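Local coordinates for aminoglycoside phosphotransferase (Alicyclobacillus acidocaldarius subsp. acidocaldarius, PDB 4PDY), which probably transfers phosphate groups as an aminoglycoside phosphotransferase-like enzyme, and holds a bound histidine in this crystal, at residues A[21-35]-A[45-59]. Sequence-based numbering, arbitrary orientation. Where two conformers were deposited one is given.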
loop_
_atom_site.group_PDB
_atom_site.type_symbol
_atom_site.label_atom_id
_atom_site.label_comp_id
_atom_site.label_asym_id
_atom_site.label_seq_id
_atom_site.Cartn_x
_atom_site.Cartn_y
_atom_site.Cartn_z
ATOM N N PRO A 21 -17.537 -1.492 17.313
ATOM C CA PRO A 21 -17.826 -0.956 18.645
ATOM C C PRO A 21 -17.526 0.569 18.742
ATOM O O PRO A 21 -16.523 1.038 18.226
ATOM C CB PRO A 21 -16.909 -1.779 19.567
ATOM C CG PRO A 21 -16.471 -2.953 18.761
ATOM C CD PRO A 21 -16.491 -2.527 17.329
ATOM N N LEU A 22 -18.422 1.344 19.344
ATOM C CA LEU A 22 -18.150 2.760 19.569
ATOM C C LEU A 22 -16.948 2.890 20.492
ATOM O O LEU A 22 -16.739 2.067 21.396
ATOM C CB LEU A 22 -19.357 3.487 20.178
ATOM C CG LEU A 22 -20.420 4.005 19.203
ATOM C CD1 LEU A 22 -21.675 4.340 19.984
ATOM C CD2 LEU A 22 -19.940 5.218 18.411
ATOM N N ILE A 23 -16.145 3.910 20.251
ATOM C CA ILE A 23 -15.057 4.238 21.154
ATOM C C ILE A 23 -15.653 4.585 22.524
ATOM O O ILE A 23 -16.658 5.297 22.589
ATOM C CB ILE A 23 -14.190 5.381 20.577
ATOM C CG1 ILE A 23 -13.529 4.903 19.277
ATOM C CG2 ILE A 23 -13.192 5.909 21.609
ATOM C CD1 ILE A 23 -12.736 5.943 18.540
ATOM N N PRO A 24 -15.037 4.115 23.621
ATOM C CA PRO A 24 -15.589 4.480 24.926
ATOM C C PRO A 24 -15.604 6.001 25.137
ATOM O O PRO A 24 -14.664 6.685 24.766
ATOM C CB PRO A 24 -14.653 3.772 25.921
ATOM C CG PRO A 24 -14.099 2.639 25.141
ATOM C CD PRO A 24 -13.936 3.142 23.752
ATOM N N GLN A 25 -16.673 6.521 25.732
ATOM C CA GLN A 25 -16.770 7.952 26.018
ATOM C C GLN A 25 -15.598 8.466 26.818
ATOM O O GLN A 25 -15.169 9.606 26.627
ATOM C CB GLN A 25 -18.057 8.262 26.774
ATOM C CG GLN A 25 -18.265 9.732 27.136
ATOM C CD GLN A 25 -18.324 10.655 25.929
ATOM O OE1 GLN A 25 -19.083 10.418 24.983
ATOM N NE2 GLN A 25 -17.528 11.728 25.964
ATOM N N ALA A 26 -15.052 7.652 27.723
ATOM C CA ALA A 26 -13.937 8.123 28.547
ATOM C C ALA A 26 -12.732 8.517 27.676
ATOM O O ALA A 26 -11.970 9.402 28.041
ATOM C CB ALA A 26 -13.537 7.087 29.582
ATOM N N VAL A 27 -12.574 7.850 26.539
ATOM C CA VAL A 27 -11.463 8.190 25.634
ATOM C C VAL A 27 -11.729 9.568 25.008
ATOM O O VAL A 27 -10.856 10.437 24.965
ATOM C CB VAL A 27 -11.292 7.131 24.546
ATOM C CG1 VAL A 27 -10.299 7.599 23.504
ATOM C CG2 VAL A 27 -10.818 5.812 25.138
ATOM N N VAL A 28 -12.961 9.779 24.528
ATOM C CA VAL A 28 -13.322 11.036 23.896
ATOM C C VAL A 28 -13.075 12.196 24.862
ATOM O O VAL A 28 -12.564 13.261 24.484
ATOM C CB VAL A 28 -14.823 11.037 23.518
ATOM C CG1 VAL A 28 -15.211 12.304 22.779
ATOM C CG2 VAL A 28 -15.224 9.818 22.712
ATOM N N SER A 29 -13.447 11.980 26.130
ATOM C CA SER A 29 -13.327 13.006 27.144
ATOM C C SER A 29 -11.913 13.390 27.585
ATOM O O SER A 29 -11.724 14.347 28.314
ATOM C CB SER A 29 -14.171 12.594 28.360
ATOM O OG SER A 29 -15.546 12.721 28.045
ATOM N N LYS A 30 -10.903 12.652 27.106
ATOM C CA LYS A 30 -9.513 13.061 27.340
ATOM C C LYS A 30 -9.094 14.222 26.444
ATOM O O LYS A 30 -8.139 14.922 26.757
ATOM C CB LYS A 30 -8.548 11.886 27.110
ATOM C CG LYS A 30 -8.779 10.698 28.028
ATOM C CD LYS A 30 -8.701 11.094 29.488
ATOM C CE LYS A 30 -8.982 9.940 30.441
ATOM N NZ LYS A 30 -10.413 9.514 30.343
ATOM N N TYR A 31 -9.833 14.445 25.357
ATOM C CA TYR A 31 -9.547 15.536 24.440
ATOM C C TYR A 31 -10.339 16.775 24.865
ATOM O O TYR A 31 -11.207 16.706 25.755
ATOM C CB TYR A 31 -9.884 15.115 23.006
ATOM C CG TYR A 31 -8.983 14.006 22.515
ATOM C CD1 TYR A 31 -9.257 12.681 22.790
ATOM C CD2 TYR A 31 -7.837 14.292 21.792
ATOM C CE1 TYR A 31 -8.391 11.661 22.365
ATOM C CE2 TYR A 31 -6.964 13.294 21.383
ATOM C CZ TYR A 31 -7.268 11.983 21.643
ATOM O OH TYR A 31 -6.430 10.951 21.253
ATOM N N ASP A 32 -10.033 17.901 24.233
ATOM C CA ASP A 32 -10.782 19.145 24.444
ATOM C C ASP A 32 -11.598 19.589 23.218
ATOM O O ASP A 32 -11.615 20.762 22.837
ATOM C CB ASP A 32 -9.844 20.269 24.879
ATOM C CG ASP A 32 -9.275 20.056 26.267
ATOM O OD1 ASP A 32 -10.017 19.572 27.165
ATOM O OD2 ASP A 32 -8.089 20.419 26.472
ATOM N N LEU A 33 -12.315 18.665 22.618
ATOM C CA LEU A 33 -12.941 18.907 21.327
ATOM C C LEU A 33 -14.455 19.160 21.370
ATOM O O LEU A 33 -15.083 19.389 20.327
ATOM C CB LEU A 33 -12.655 17.738 20.405
ATOM C CG LEU A 33 -11.171 17.529 20.109
ATOM C CD1 LEU A 33 -11.017 16.255 19.294
ATOM C CD2 LEU A 33 -10.560 18.721 19.389
ATOM N N ALA A 34 -15.033 19.070 22.555
ATOM C CA ALA A 34 -16.446 19.398 22.729
ATOM C C ALA A 34 -17.328 18.628 21.754
ATOM O O ALA A 34 -18.182 19.185 21.057
ATOM C CB ALA A 34 -16.691 20.913 22.619
ATOM N N ILE A 35 -17.121 17.322 21.715
ATOM C CA ILE A 35 -17.798 16.460 20.759
ATOM C C ILE A 35 -19.266 16.255 21.146
ATOM O O ILE A 35 -19.557 15.985 22.295
ATOM C CB ILE A 35 -17.048 15.117 20.622
ATOM C CG1 ILE A 35 -15.607 15.349 20.127
ATOM C CG2 ILE A 35 -17.800 14.147 19.715
ATOM C CD1 ILE A 35 -15.476 16.166 18.846
ATOM N N GLU A 45 -13.694 6.330 13.424
ATOM C CA GLU A 45 -14.885 6.927 13.992
ATOM C C GLU A 45 -14.840 8.421 13.751
ATOM O O GLU A 45 -13.832 9.071 13.967
ATOM C CB GLU A 45 -14.933 6.632 15.490
ATOM C CG GLU A 45 -16.273 6.914 16.124
ATOM C CD GLU A 45 -16.337 6.463 17.571
ATOM O OE1 GLU A 45 -16.511 5.247 17.817
ATOM O OE2 GLU A 45 -16.221 7.319 18.470
ATOM N N VAL A 46 -15.957 8.969 13.286
ATOM C CA VAL A 46 -16.068 10.397 13.038
ATOM C C VAL A 46 -16.626 11.068 14.285
ATOM O O VAL A 46 -17.657 10.640 14.798
ATOM C CB VAL A 46 -16.991 10.684 11.842
ATOM C CG1 VAL A 46 -17.111 12.189 11.552
ATOM C CG2 VAL A 46 -16.499 9.929 10.631
ATOM N N TRP A 47 -15.938 12.083 14.772
ATOM C CA TRP A 47 -16.372 12.900 15.898
ATOM C C TRP A 47 -16.706 14.307 15.394
ATOM O O TRP A 47 -15.915 14.891 14.666
ATOM C CB TRP A 47 -15.247 13.041 16.915
ATOM C CG TRP A 47 -14.841 11.808 17.616
ATOM C CD1 TRP A 47 -15.380 10.554 17.497
ATOM C CD2 TRP A 47 -13.780 11.699 18.575
ATOM N NE1 TRP A 47 -14.724 9.672 18.340
ATOM C CE2 TRP A 47 -13.750 10.364 19.016
ATOM C CE3 TRP A 47 -12.889 12.613 19.132
ATOM C CZ2 TRP A 47 -12.824 9.919 19.955
ATOM C CZ3 TRP A 47 -11.972 12.168 20.062
ATOM C CH2 TRP A 47 -11.965 10.838 20.475
ATOM N N THR A 48 -17.858 14.851 15.795
ATOM C CA THR A 48 -18.311 16.126 15.299
ATOM C C THR A 48 -18.654 17.051 16.469
ATOM O O THR A 48 -19.302 16.604 17.421
ATOM C CB THR A 48 -19.533 15.904 14.393
ATOM O OG1 THR A 48 -19.202 14.950 13.367
ATOM C CG2 THR A 48 -19.939 17.160 13.737
ATOM N N ASP A 49 -18.201 18.301 16.407
ATOM C CA ASP A 49 -18.510 19.309 17.435
ATOM C C ASP A 49 -19.794 20.063 17.068
ATOM O O ASP A 49 -20.440 19.737 16.075
ATOM C CB ASP A 49 -17.300 20.226 17.730
ATOM C CG ASP A 49 -16.990 21.228 16.625
ATOM O OD1 ASP A 49 -17.813 21.418 15.701
ATOM O OD2 ASP A 49 -15.907 21.865 16.715
ATOM N N SER A 50 -20.144 21.059 17.867
ATOM C CA SER A 50 -21.402 21.778 17.654
ATOM C C SER A 50 -21.448 22.626 16.387
ATOM O O SER A 50 -22.532 23.053 15.946
ATOM C CB SER A 50 -21.722 22.669 18.852
ATOM O OG SER A 50 -20.823 23.751 18.933
ATOM N N LYS A 51 -20.288 22.911 15.814
ATOM C CA LYS A 51 -20.194 23.654 14.566
ATOM C C LYS A 51 -20.105 22.715 13.357
ATOM O O LYS A 51 -20.040 23.167 12.226
ATOM C CB LYS A 51 -18.977 24.574 14.547
ATOM C CG LYS A 51 -18.676 25.377 15.791
ATOM C CD LYS A 51 -19.832 26.240 16.204
ATOM C CE LYS A 51 -19.431 27.122 17.375
ATOM N NZ LYS A 51 -20.509 27.199 18.401
ATOM N N GLY A 52 -20.094 21.408 13.603
ATOM C CA GLY A 52 -19.965 20.443 12.528
ATOM C C GLY A 52 -18.531 20.164 12.118
ATOM O O GLY A 52 -18.329 19.495 11.129
ATOM N N ARG A 53 -17.562 20.704 12.849
ATOM C CA ARG A 53 -16.168 20.364 12.569
ATOM C C ARG A 53 -15.945 18.918 12.925
ATOM O O ARG A 53 -16.382 18.469 13.982
ATOM C CB ARG A 53 -15.223 21.250 13.351
ATOM C CG ARG A 53 -13.785 20.960 12.978
ATOM C CD ARG A 53 -12.848 22.066 13.359
ATOM N NE ARG A 53 -11.550 21.779 12.737
ATOM C CZ ARG A 53 -10.628 22.679 12.436
ATOM N NH1 ARG A 53 -10.820 23.964 12.708
ATOM N NH2 ARG A 53 -9.501 22.284 11.852
ATOM N N ARG A 54 -15.260 18.203 12.026
ATOM C CA ARG A 54 -15.073 16.759 12.114
ATOM C C ARG A 54 -13.632 16.391 12.508
ATOM O O ARG A 54 -12.688 17.097 12.159
ATOM C CB ARG A 54 -15.405 16.108 10.766
ATOM C CG ARG A 54 -16.863 16.218 10.320
ATOM C CD ARG A 54 -17.208 15.348 9.111
ATOM N NE ARG A 54 -18.568 14.812 9.236
ATOM C CZ ARG A 54 -19.028 13.695 8.668
ATOM N NH1 ARG A 54 -18.256 12.948 7.872
ATOM N NH2 ARG A 54 -20.279 13.321 8.910
ATOM N N TYR A 55 -13.512 15.284 13.230
ATOM C CA TYR A 55 -12.243 14.658 13.571
ATOM C C TYR A 55 -12.380 13.173 13.283
ATOM O O TYR A 55 -13.457 12.609 13.431
ATOM C CB TYR A 55 -11.908 14.884 15.037
ATOM C CG TYR A 55 -11.881 16.326 15.406
ATOM C CD1 TYR A 55 -13.058 16.990 15.781
ATOM C CD2 TYR A 55 -10.709 17.035 15.372
ATOM C CE1 TYR A 55 -13.036 18.317 16.087
ATOM C CE2 TYR A 55 -10.677 18.372 15.685
ATOM C CZ TYR A 55 -11.852 19.012 16.046
ATOM O OH TYR A 55 -11.810 20.328 16.383
ATOM N N ALA A 56 -11.259 12.560 12.871
ATOM C CA ALA A 56 -11.180 11.124 12.648
ATOM C C ALA A 56 -10.479 10.479 13.843
ATOM O O ALA A 56 -9.318 10.813 14.117
ATOM C CB ALA A 56 -10.367 10.853 11.389
ATOM N N ALA A 57 -11.150 9.567 14.527
ATOM C CA ALA A 57 -10.578 8.863 15.666
ATOM C C ALA A 57 -10.338 7.410 15.263
ATOM O O ALA A 57 -11.207 6.750 14.717
ATOM C CB ALA A 57 -11.526 8.955 16.840
ATOM N N LYS A 58 -9.123 6.941 15.519
ATOM C CA LYS A 58 -8.711 5.606 15.138
ATOM C C LYS A 58 -8.435 4.758 16.377
ATOM O O LYS A 58 -7.660 5.173 17.245
ATOM C CB LYS A 58 -7.436 5.689 14.302
ATOM C CG LYS A 58 -6.871 4.324 13.869
ATOM C CD LYS A 58 -7.781 3.587 12.896
ATOM C CE LYS A 58 -7.243 2.216 12.486
ATOM N NZ LYS A 58 -6.051 2.357 11.617
ATOM N N ARG A 59 -9.089 3.603 16.434
ATOM C CA ARG A 59 -8.770 2.553 17.368
ATOM C C ARG A 59 -7.699 1.687 16.700
ATOM O O ARG A 59 -7.922 1.128 15.611
ATOM C CB ARG A 59 -9.990 1.705 17.655
ATOM C CG ARG A 59 -9.721 0.562 18.610
ATOM C CD ARG A 59 -10.924 -0.339 18.793
ATOM N NE ARG A 59 -11.928 0.228 19.700
ATOM C CZ ARG A 59 -13.161 0.620 19.381
ATOM N NH1 ARG A 59 -13.619 0.598 18.135
ATOM N NH2 ARG A 59 -13.949 1.050 20.355
HETATM O O HOH W 1 -16.272 3.117 16.011
HETATM O O HOH W 2 -13.961 20.928 18.372
HETATM O O HOH W 3 -18.822 21.692 20.371
#
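Trp-47 is the hub of the tightly packed part: Val-28 lies over one face of its indole, CG1 4.1 Å from the centroid of the six-membered ring, while the CB of Ala-57 backs the opposite face. The ring's edge points at the face of Tyr-31, an offset edge-to-face pair with planes at 72°. Ile-23 CD1 fills in against Ala-57 CB at 3.7 Å, and Leu-33 CD1 sits over the Tyr-55 ring. Glu-45 has its CG anti to the backbone N (chi1 -166°) and runs on extended, bringing OE1 to Ile-23 N at 2.8 Å through the syn lone pair, nearly straight at 171°, while OE2 accepts from Trp-47 NE1 and pairs with Arg-38. Cutting Glu-45 back to an alanine would probably leave Ile-23 N and the indole N-H without their acceptor and strip Arg-38 of its carboxylate mate. Both ends face solvent. At one, Arg-59 NH1 donates to Pro-21 O (2.9 Å), and a water bridges that oxygen to Glu-45 OE1; at the other, a water joins exposed Ala-34 O to Ser-50 N. Segment 21-35 packs across the hairpin of strands 44-49 and 54-60, in the antiparallel sheet that also holds strand 103-109, consistent with a kinase-like N-terminal lobe.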